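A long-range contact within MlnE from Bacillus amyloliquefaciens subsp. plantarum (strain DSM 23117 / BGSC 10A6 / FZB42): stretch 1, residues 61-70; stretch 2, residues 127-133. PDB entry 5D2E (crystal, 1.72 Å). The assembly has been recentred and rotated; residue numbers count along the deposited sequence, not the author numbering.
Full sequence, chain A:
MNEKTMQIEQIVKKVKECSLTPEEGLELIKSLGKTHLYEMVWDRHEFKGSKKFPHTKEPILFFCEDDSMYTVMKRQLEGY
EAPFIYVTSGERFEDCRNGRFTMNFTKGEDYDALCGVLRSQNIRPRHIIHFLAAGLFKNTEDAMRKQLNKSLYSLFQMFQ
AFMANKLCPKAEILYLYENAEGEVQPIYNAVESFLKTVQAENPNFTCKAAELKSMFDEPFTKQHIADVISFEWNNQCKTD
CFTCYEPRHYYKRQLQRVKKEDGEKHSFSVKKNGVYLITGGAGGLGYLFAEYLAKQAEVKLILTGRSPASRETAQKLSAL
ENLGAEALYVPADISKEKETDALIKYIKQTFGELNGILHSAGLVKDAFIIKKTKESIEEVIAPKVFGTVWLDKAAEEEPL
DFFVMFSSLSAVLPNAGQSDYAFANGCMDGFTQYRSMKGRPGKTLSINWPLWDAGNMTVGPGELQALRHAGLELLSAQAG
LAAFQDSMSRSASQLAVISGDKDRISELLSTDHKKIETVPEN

Stretch 1 61-70: LFFCEDDSMY
Stretch 2, residues 127-133: HIIHFLA

Two neighbouring strands run parallel, one through Leu61 to Phe63, entered from earlier in the chain, the other through His127 to His130; their N-to-C directions differ by 5° and their axes approach to 4.7 Å. The register pairs Leu61 with Ile128, Phe62 with Ile129 and Phe63 with His130, at CA-CA distances of 4.8, 4.6 and 5.0 Å. Extended backbones, with phi between -126° and -99° and psi between 109° and 131° from Leu61 to Phe63 and from His127 to His130, let the hydrogen bonds alternate as parallel strands require. Leu61 N donates to His127 O (2.9 Å), Ile129 N to Leu61 O (2.8 Å), Phe63 N to Ile129 O (2.8 Å) and Phe131 N to Phe63 O (2.9 Å). Leu61 and Phe63 thus bond through both N and O, while Phe62 CA lies 3.5 Å from Ile129 O in a CA-H...O contact.

Side chains alternate between the two faces. Phe62, Cys64, Ile129 and Phe131 share one. Phe62 (chi1 -162°, t; chi2 -65°) turns a ring face to Ile129, whose CG2 sits 3.9 Å from the centroid of the Phe62 ring, 18° off its normal. A β-branched residue suits this place: with Ile129 in the m, m rotamer (-52°, -64°), CG2 meets the ring while CD1 extends elsewhere. Phe131 is also t (-176°), but its chi2 of 29° presents its ring edge to Phe62 CZ and to Met69; Met69 CG lies 4.0 Å from Phe131 CE2. Met69, m at all three chi angles, reaches back from beyond the strand with its flexible, apolar chain. Cys64 (t, -167°) adds a compact, apolar-tolerant sulfur to this buried face, its SG 4.4 Å from Phe131 CD2 and oblique to the ring.

Leu61, Phe63, Ile128 and His130 occupy the other face, where the first three are apolar residues suited to burial. Leu61 is t, p (173°, 61°), and its CB packs 3.8 Å from CD1 of Ile128, an m, m residue (-47°, -49°). Phe63 takes m (-68°) with chi2 -77°, so its ring edge meets Ile128: Phe63 CE2 is 3.9 Å from Ile128 CG2. His130, t with chi2 -84°, brings its CD2 to 4.3 Å from Phe63 CD2; burial suits it because its NE2 is hydrogen-bonded elsewhere in the structure.

The chains stay close through Glu65 and part after it. Glu65 (phi/psi -69°/-31°) is in a loop, and Glu65 N is 3.9 Å from Phe131 O; a water bridges them, accepting from Glu65 N (3.1 Å) and donating to Phe131 O (2.7 Å). Its side chain (chi1 -159°, t; chi2 62°, p; chi3 59°) starts sideways but its end comes nearer, Glu65 OE1 lying 4.1 Å from Leu132 CD2. Leu132, m, t (-58°, -176°), also starts sideways but brings CD2 to 3.4 Å from Cys64 C, covering the turning backbone with a methyl group.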

# COMPACT_ATOMS: atom_id res chain seq x y z
N LEU A 61 26.35 -0.11 -6.75
CA LEU A 61 25.67 0.59 -7.83
C LEU A 61 24.67 1.54 -7.17
O LEU A 61 23.83 1.10 -6.41
CB LEU A 61 24.94 -0.43 -8.71
CG LEU A 61 24.04 0.15 -9.78
CD1 LEU A 61 24.82 1.00 -10.76
CD2 LEU A 61 23.38 -1.02 -10.52
N PHE A 62 24.75 2.82 -7.50
CA PHE A 62 23.99 3.87 -6.84
C PHE A 62 23.27 4.63 -7.88
O PHE A 62 23.91 5.19 -8.78
CB PHE A 62 25.03 4.80 -6.13
CG PHE A 62 24.46 5.70 -5.05
CD1 PHE A 62 23.56 6.70 -5.35
CD2 PHE A 62 24.84 5.54 -3.73
CE1 PHE A 62 23.03 7.53 -4.38
CE2 PHE A 62 24.31 6.39 -2.72
CZ PHE A 62 23.40 7.37 -3.07
N PHE A 63 21.94 4.72 -7.74
CA PHE A 63 21.07 5.45 -8.63
C PHE A 63 20.64 6.71 -7.89
O PHE A 63 20.14 6.61 -6.75
CB PHE A 63 19.81 4.64 -8.96
CG PHE A 63 20.02 3.39 -9.79
CD1 PHE A 63 20.24 3.47 -11.13
CD2 PHE A 63 19.96 2.13 -9.21
CE1 PHE A 63 20.41 2.35 -11.90
CE2 PHE A 63 20.16 0.98 -9.96
CZ PHE A 63 20.36 1.10 -11.33
N CYS A 64 20.77 7.87 -8.53
CA CYS A 64 20.44 9.16 -7.89
C CYS A 64 19.98 10.06 -8.98
O CYS A 64 20.40 9.93 -10.12
CB CYS A 64 21.68 9.74 -7.16
SG CYS A 64 21.28 11.14 -6.02
N GLU A 65 19.14 11.01 -8.66
CA GLU A 65 18.60 11.87 -9.70
C GLU A 65 19.71 12.79 -10.26
O GLU A 65 19.74 13.07 -11.46
CB GLU A 65 17.38 12.66 -9.17
CG GLU A 65 16.44 13.20 -10.23
CD GLU A 65 15.75 12.13 -11.11
OE1 GLU A 65 14.99 11.20 -10.65
OE2 GLU A 65 15.94 12.28 -12.32
N ASP A 66 20.67 13.13 -9.43
CA ASP A 66 21.69 14.09 -9.81
C ASP A 66 22.94 13.76 -9.09
O ASP A 66 23.04 12.73 -8.37
CB ASP A 66 21.19 15.54 -9.48
CG ASP A 66 20.92 15.76 -8.00
OD1 ASP A 66 21.43 15.05 -7.11
OD2 ASP A 66 20.12 16.67 -7.73
N ASP A 67 23.96 14.62 -9.17
CA ASP A 67 25.16 14.21 -8.41
C ASP A 67 25.34 14.65 -7.00
O ASP A 67 26.46 14.58 -6.47
CB ASP A 67 26.42 14.39 -9.18
CG ASP A 67 26.37 15.50 -10.00
OD1 ASP A 67 26.20 16.55 -9.33
OD2 ASP A 67 26.45 15.31 -11.26
N SER A 68 24.25 14.96 -6.33
CA SER A 68 24.32 15.50 -4.98
C SER A 68 24.90 14.53 -3.99
O SER A 68 25.44 14.93 -2.97
CB SER A 68 22.95 15.99 -4.50
OG SER A 68 22.05 14.92 -4.50
N MET A 69 24.82 13.22 -4.25
CA MET A 69 25.42 12.27 -3.33
C MET A 69 26.82 11.75 -3.74
O MET A 69 27.41 10.93 -3.02
CB MET A 69 24.45 11.12 -3.15
CG MET A 69 23.22 11.52 -2.33
SD MET A 69 23.61 11.83 -0.58
CE MET A 69 24.31 10.38 0.10
N TYR A 70 27.37 12.22 -4.85
CA TYR A 70 28.59 11.59 -5.38
C TYR A 70 29.80 11.79 -4.44
O TYR A 70 30.44 10.81 -3.96
CB TYR A 70 28.89 12.07 -6.81
CG TYR A 70 30.17 11.45 -7.32
CD1 TYR A 70 30.19 10.14 -7.79
CD2 TYR A 70 31.35 12.17 -7.31
CE1 TYR A 70 31.36 9.54 -8.26
CE2 TYR A 70 32.53 11.60 -7.76
CZ TYR A 70 32.52 10.29 -8.23
OH TYR A 70 33.68 9.74 -8.66
N HIS A 127 25.78 -4.57 -4.01
CA HIS A 127 25.03 -3.59 -3.25
C HIS A 127 24.46 -2.53 -4.13
O HIS A 127 25.20 -1.83 -4.77
CB HIS A 127 25.92 -2.99 -2.19
CG HIS A 127 26.74 -4.03 -1.52
ND1 HIS A 127 26.30 -4.71 -0.41
CD2 HIS A 127 27.89 -4.64 -1.92
CE1 HIS A 127 27.17 -5.65 -0.10
NE2 HIS A 127 28.14 -5.63 -1.00
N ILE A 128 23.13 -2.39 -4.13
CA ILE A 128 22.44 -1.47 -4.97
C ILE A 128 21.76 -0.48 -4.07
O ILE A 128 21.11 -0.90 -3.12
CB ILE A 128 21.32 -2.16 -5.79
CG1 ILE A 128 21.75 -3.45 -6.47
CG2 ILE A 128 20.72 -1.18 -6.74
CD1 ILE A 128 23.00 -3.39 -7.24
N ILE A 129 21.93 0.82 -4.38
CA ILE A 129 21.31 1.92 -3.69
C ILE A 129 20.39 2.60 -4.72
O ILE A 129 20.79 3.06 -5.75
CB ILE A 129 22.25 2.95 -3.08
CG1 ILE A 129 23.31 2.28 -2.17
CG2 ILE A 129 21.45 4.07 -2.41
CD1 ILE A 129 22.78 1.59 -1.00
N HIS A 130 19.09 2.64 -4.39
CA HIS A 130 18.15 3.33 -5.23
C HIS A 130 17.67 4.55 -4.48
O HIS A 130 16.93 4.46 -3.47
CB HIS A 130 16.99 2.42 -5.55
CG HIS A 130 16.05 2.97 -6.57
ND1 HIS A 130 15.04 3.84 -6.25
CD2 HIS A 130 15.93 2.73 -7.90
CE1 HIS A 130 14.38 4.18 -7.34
NE2 HIS A 130 14.87 3.49 -8.36
N PHE A 131 18.10 5.72 -4.93
CA PHE A 131 17.72 6.95 -4.27
C PHE A 131 17.29 8.04 -5.25
O PHE A 131 17.99 9.05 -5.45
CB PHE A 131 18.92 7.46 -3.43
CG PHE A 131 18.63 8.72 -2.57
CD1 PHE A 131 17.39 9.01 -2.10
CD2 PHE A 131 19.65 9.57 -2.24
CE1 PHE A 131 17.16 10.13 -1.28
CE2 PHE A 131 19.44 10.68 -1.44
CZ PHE A 131 18.19 10.94 -0.94
N LEU A 132 16.12 7.86 -5.80
CA LEU A 132 15.48 8.79 -6.70
C LEU A 132 14.24 9.44 -6.05
O LEU A 132 13.74 10.44 -6.55
CB LEU A 132 14.94 8.06 -7.90
CG LEU A 132 15.94 7.28 -8.73
CD1 LEU A 132 15.24 6.70 -9.93
CD2 LEU A 132 17.16 8.14 -9.12
N ALA A 133 13.73 8.81 -4.99
CA ALA A 133 12.40 9.18 -4.41
C ALA A 133 12.47 10.38 -3.48
O ALA A 133 12.71 10.23 -2.24
CB ALA A 133 11.77 8.00 -3.69
O HOH W 1 17.69 11.65 -6.01